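Local atomic coordinates of bile salt hydrolase/transferase (Clostridium perfringens, PDB entry 2BJG), a protein that hydrolyses the amide bond of glycine- and taurine-conjugated bile salts and can also act as a bile acid amine N-acyltransferase. Residues Ser25-Ile30 against Met57-Asp62; Ser29-Pro34 against Ile314-Tyr319. All blocks are in the same frame, centred on the assembly; numbering follows the deposited sequence.

Contact 1. Residues Ser25-Ile30 against Met57-Asp62; sequences SFNQSI and MGTIFD
Met57 and Ile30 meet by their ends: the methyl CE of Met57 lies 3.6 Å from CD1 of Ile30, on the buried face where Tyr289 and Tyr291 of strand 288-293 cover both side chains. Met57 reaches there by leaving the chain with CG anti to its own N (chi1 -167°) and then bending twice, which lays SD over the carbonyl of Ser29, 3.6 Å from Ser29 O. CG of Met57 rests against CB of Gln28, whose amide end turns back toward its own loop. There Gln28 OE1 accepts the N-H of Phe26 at 3.0 Å and sits above one face of the Phe26 ring, near its rim.

The backbones form the first rungs of an antiparallel ladder in the sheet of this Ntn-hydrolase fold that holds strands 29-33, 54-61 and 315-318. Ser29 and Gly58 are a hydrogen-bonded pair, with Ser29 N to Gly58 O at 2.9 Å and Gly58 N to Ser29 O at 3.1 Å, both nearly straight. Gly58 O also receives a CA-H contact from Gln28 CA at 3.2 Å.

Toward Asn27 and Phe26 the chain is loop, and the grip slackens. Thr59 OG1 donates to Asn27 O over 3.2 Å, from 61° out of the carbonyl plane, while CG2 of Thr59 merely comes up to the edge of the Phe26 ring. At this end Asn27 is exposed to solvent.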
# COMPACT_ATOMS: atom_id res chain seq x y z
N SER A 25 23.26 -10.33 -20.36
CA SER A 25 24.35 -11.23 -19.97
C SER A 25 25.67 -10.46 -19.94
O SER A 25 25.86 -9.54 -20.74
CB SER A 25 24.45 -12.41 -20.94
OG SER A 25 25.61 -13.19 -20.70
N PHE A 26 26.56 -10.81 -19.02
CA PHE A 26 27.89 -10.20 -19.01
C PHE A 26 29.05 -11.21 -19.14
O PHE A 26 30.12 -11.00 -18.59
CB PHE A 26 28.07 -9.23 -17.82
CG PHE A 26 28.01 -9.87 -16.45
CD1 PHE A 26 29.18 -10.08 -15.72
CD2 PHE A 26 26.79 -10.22 -15.87
CE1 PHE A 26 29.14 -10.65 -14.44
CE2 PHE A 26 26.74 -10.80 -14.59
CZ PHE A 26 27.92 -11.02 -13.88
N ASN A 27 28.82 -12.28 -19.91
CA ASN A 27 29.80 -13.37 -20.12
C ASN A 27 30.35 -13.92 -18.82
O ASN A 27 31.55 -14.20 -18.71
CB ASN A 27 30.97 -12.92 -21.01
CG ASN A 27 31.71 -14.09 -21.66
OD1 ASN A 27 31.11 -15.10 -22.03
ND2 ASN A 27 33.02 -13.94 -21.80
N GLN A 28 29.47 -14.07 -17.84
CA GLN A 28 29.89 -14.50 -16.52
C GLN A 28 30.24 -15.98 -16.49
O GLN A 28 29.70 -16.78 -17.25
CB GLN A 28 28.84 -14.15 -15.46
CG GLN A 28 27.47 -14.82 -15.63
CD GLN A 28 26.45 -13.94 -16.34
OE1 GLN A 28 26.75 -13.26 -17.32
NE2 GLN A 28 25.21 -13.96 -15.85
N SER A 29 31.16 -16.32 -15.59
CA SER A 29 31.46 -17.70 -15.25
C SER A 29 31.94 -17.73 -13.80
O SER A 29 32.22 -16.69 -13.21
CB SER A 29 32.53 -18.26 -16.19
OG SER A 29 33.73 -17.53 -16.08
N ILE A 30 32.01 -18.93 -13.23
CA ILE A 30 32.59 -19.10 -11.91
C ILE A 30 34.11 -19.07 -12.05
O ILE A 30 34.68 -19.84 -12.83
CB ILE A 30 32.14 -20.43 -11.25
CG1 ILE A 30 30.61 -20.55 -11.26
CG2 ILE A 30 32.69 -20.54 -9.83
CD1 ILE A 30 29.91 -19.62 -10.32
N MET A 57 31.67 -15.39 -8.80
CA MET A 57 31.17 -15.10 -10.14
C MET A 57 31.83 -13.85 -10.67
O MET A 57 31.92 -12.84 -9.97
CB MET A 57 29.65 -14.92 -10.14
CG MET A 57 29.01 -14.93 -11.53
SD MET A 57 28.75 -16.58 -12.24
CE MET A 57 27.38 -17.18 -11.26
N GLY A 58 32.30 -13.92 -11.91
CA GLY A 58 32.86 -12.76 -12.58
C GLY A 58 33.04 -12.98 -14.06
O GLY A 58 32.43 -13.88 -14.65
N THR A 59 33.87 -12.14 -14.67
CA THR A 59 34.22 -12.27 -16.07
C THR A 59 35.68 -11.83 -16.27
O THR A 59 36.28 -11.23 -15.38
CB THR A 59 33.24 -11.48 -16.98
OG1 THR A 59 33.53 -11.75 -18.36
CG2 THR A 59 33.32 -9.98 -16.72
N ILE A 60 36.24 -12.16 -17.44
CA ILE A 60 37.65 -11.90 -17.71
C ILE A 60 37.81 -10.98 -18.93
O ILE A 60 37.32 -11.28 -20.02
CB ILE A 60 38.45 -13.23 -17.89
CG1 ILE A 60 38.24 -14.15 -16.67
CG2 ILE A 60 39.94 -12.94 -18.04
CD1 ILE A 60 38.80 -15.55 -16.84
N PHE A 61 38.49 -9.84 -18.71
CA PHE A 61 38.79 -8.88 -19.77
C PHE A 61 40.30 -8.87 -20.02
O PHE A 61 41.06 -8.52 -19.12
CB PHE A 61 38.38 -7.46 -19.34
CG PHE A 61 36.90 -7.22 -19.32
CD1 PHE A 61 36.25 -6.75 -20.45
CD2 PHE A 61 36.17 -7.44 -18.16
CE1 PHE A 61 34.88 -6.51 -20.44
CE2 PHE A 61 34.80 -7.20 -18.14
CZ PHE A 61 34.15 -6.74 -19.28
N ASP A 62 40.71 -9.24 -21.23
CA ASP A 62 42.14 -9.31 -21.59
C ASP A 62 42.95 -10.09 -20.54
O ASP A 62 43.96 -9.59 -20.03
CB ASP A 62 42.74 -7.91 -21.75
CG ASP A 62 42.25 -7.19 -23.00
OD1 ASP A 62 42.15 -7.82 -24.07
OD2 ASP A 62 41.98 -5.98 -22.90

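Contact 2. Residues Ser29-Pro34 against Ile314-Tyr319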
# COMPACT_ATOMS: atom_id res chain seq x y z
N SER A 29 31.16 -16.32 -15.59
CA SER A 29 31.46 -17.70 -15.25
C SER A 29 31.94 -17.73 -13.80
O SER A 29 32.22 -16.69 -13.21
CB SER A 29 32.53 -18.26 -16.19
OG SER A 29 33.73 -17.53 -16.08
N ILE A 30 32.01 -18.93 -13.23
CA ILE A 30 32.59 -19.10 -11.91
C ILE A 30 34.11 -19.07 -12.05
O ILE A 30 34.68 -19.84 -12.83
CB ILE A 30 32.14 -20.43 -11.25
CG1 ILE A 30 30.61 -20.55 -11.26
CG2 ILE A 30 32.69 -20.54 -9.83
CD1 ILE A 30 29.91 -19.62 -10.32
N ILE A 31 34.77 -18.19 -11.30
CA ILE A 31 36.21 -18.02 -11.39
C ILE A 31 36.89 -18.45 -10.10
O ILE A 31 36.53 -17.97 -9.02
CB ILE A 31 36.62 -16.54 -11.67
CG1 ILE A 31 35.68 -15.86 -12.67
CG2 ILE A 31 38.09 -16.44 -12.07
CD1 ILE A 31 35.74 -16.40 -14.08
N PHE A 32 37.88 -19.34 -10.21
CA PHE A 32 38.75 -19.68 -9.10
C PHE A 32 40.16 -19.14 -9.33
O PHE A 32 40.72 -19.31 -10.41
CB PHE A 32 38.80 -21.20 -8.86
CG PHE A 32 39.86 -21.63 -7.88
CD1 PHE A 32 39.68 -21.44 -6.51
CD2 PHE A 32 41.04 -22.22 -8.33
CE1 PHE A 32 40.66 -21.84 -5.60
CE2 PHE A 32 42.04 -22.62 -7.43
CZ PHE A 32 41.85 -22.43 -6.06
N ILE A 33 40.71 -18.49 -8.31
CA ILE A 33 42.09 -17.99 -8.35
C ILE A 33 42.85 -18.54 -7.15
O ILE A 33 42.47 -18.31 -6.00
CB ILE A 33 42.16 -16.43 -8.36
CG1 ILE A 33 41.26 -15.85 -9.46
CG2 ILE A 33 43.61 -15.97 -8.52
CD1 ILE A 33 41.14 -14.32 -9.46
N PRO A 34 43.95 -19.29 -7.41
CA PRO A 34 44.75 -19.78 -6.29
C PRO A 34 45.47 -18.62 -5.58
O PRO A 34 45.51 -17.50 -6.11
CB PRO A 34 45.75 -20.73 -6.96
CG PRO A 34 45.83 -20.29 -8.37
CD PRO A 34 44.48 -19.72 -8.71
N ILE A 314 44.41 -19.87 -13.16
CA ILE A 314 43.00 -19.53 -12.96
C ILE A 314 42.15 -20.66 -13.56
O ILE A 314 42.46 -21.16 -14.65
CB ILE A 314 42.63 -18.16 -13.59
CG1 ILE A 314 43.28 -17.02 -12.81
CG2 ILE A 314 41.12 -17.97 -13.66
CD1 ILE A 314 43.13 -15.65 -13.45
N LYS A 315 41.11 -21.07 -12.84
CA LYS A 315 40.16 -22.05 -13.35
C LYS A 315 38.78 -21.41 -13.45
O LYS A 315 38.39 -20.63 -12.57
CB LYS A 315 40.15 -23.30 -12.47
CG LYS A 315 39.16 -24.41 -12.87
CD LYS A 315 39.40 -24.93 -14.29
CE LYS A 315 38.34 -25.93 -14.71
NZ LYS A 315 38.72 -27.34 -14.36
N THR A 316 38.06 -21.73 -14.52
CA THR A 316 36.69 -21.26 -14.70
C THR A 316 35.70 -22.42 -14.85
O THR A 316 36.06 -23.51 -15.29
CB THR A 316 36.54 -20.27 -15.89
OG1 THR A 316 36.64 -20.98 -17.13
CG2 THR A 316 37.61 -19.17 -15.84
N TYR A 317 34.45 -22.16 -14.47
CA TYR A 317 33.37 -23.13 -14.60
C TYR A 317 32.20 -22.49 -15.31
O TYR A 317 31.78 -21.38 -14.96
CB TYR A 317 32.94 -23.65 -13.22
CG TYR A 317 34.04 -24.36 -12.50
CD1 TYR A 317 34.27 -25.72 -12.71
CD2 TYR A 317 34.89 -23.67 -11.62
CE1 TYR A 317 35.30 -26.38 -12.06
CE2 TYR A 317 35.92 -24.32 -10.97
CZ TYR A 317 36.12 -25.68 -11.19
OH TYR A 317 37.13 -26.35 -10.57
N LYS A 318 31.68 -23.20 -16.31
CA LYS A 318 30.61 -22.67 -17.16
C LYS A 318 29.32 -22.39 -16.38
O LYS A 318 28.83 -23.25 -15.64
CB LYS A 318 30.32 -23.61 -18.34
CG LYS A 318 29.50 -22.96 -19.45
CD LYS A 318 29.08 -23.98 -20.50
CE LYS A 318 28.23 -23.34 -21.59
NZ LYS A 318 27.74 -24.37 -22.57
N TYR A 319 28.81 -21.18 -16.57
CA TYR A 319 27.54 -20.71 -16.04
C TYR A 319 26.41 -21.62 -16.52
O TYR A 319 26.17 -21.73 -17.72
CB TYR A 319 27.33 -19.28 -16.53
CG TYR A 319 26.11 -18.54 -16.03
CD1 TYR A 319 26.09 -17.96 -14.77
CD2 TYR A 319 25.00 -18.36 -16.86
CE1 TYR A 319 24.98 -17.25 -14.32
CE2 TYR A 319 23.88 -17.65 -16.42
CZ TYR A 319 23.88 -17.10 -15.15
OH TYR A 319 22.79 -16.40 -14.72
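Ile30 and Tyr317 face each other as an antiparallel hydrogen-bonded pair, their CB atoms 3.9 Å apart. Ile30 N gives its hydrogen to Tyr317 O at 3.0 Å, and Tyr317 N returns a bond to Ile30 O; both donors lie in the plane of the carbonyl they address. A CA-H of Thr316 reaches the same Ile30 O at 3.1 Å, so this oxygen takes one N-H bond and, from the residue before, a weaker CA-H contact. Two residues on, Phe32 and Lys315 repeat the pairing, and there Phe32 N to Lys315 O is both short, at 2.7 Å, and nearly straight, at 175°.

The side chains divide between the two faces of the ribbon. Beside Ile30 and Tyr317 lies Phe32, whose ring takes CB of Lys315 at its edge, while N of Pro34 stands over one ring face toward the rim. On the other face Ile31 spans two partners. Its CD1 runs alongside CG2 of Thr316, and its CG2, set anti to the backbone N, meets CG2 of Ile314 at 3.7 Å. Ile314 also lays CG1 along CG1 of Ile33, 4.1 Å away, closing a small patch of aliphatic branches. On this same face Ser29 brings CB to within 3.4 Å of Tyr317 O.

Farther out, Phe67 backs Ile31 and Ile33, Pro65 touches Ile33 and Ile314, and Glu307 and Leu309 pack on Phe32. Tyr317 touches Asn329 of a second subunit. The regular antiparallel ladder is a worked case of how a strand becomes an inner one: strand 29-33 is bonded on one side to strand 54-61 and on the other to strand 315-318, which comes about 280 residues later, near the C-terminal end of the chain.

Both contacts are built on strand 29-33, which contact 1 joins to strand 54-61 and contact 2 to strand 315-318, a partner from near the other end of the chain. Ser29 and Ile30 serve both neighbours: Ser29 bonds to Gly58 in contact 1, while Ile30 and Phe32 bond to Tyr317 and Lys315 in contact 2. Contact 1 is largely buried, lies nearer Arg18 of the deoxycholate site and relies partly on a loop carbonyl and a sulfur. Contact 2 is a longer, more regular ladder with aliphatic packing, but Lys315 and Thr316, on opposite faces of strand 315-318, are both exposed, so it is only partly buried. Tyr319 ties the two together, packing on Gln28 and Met57.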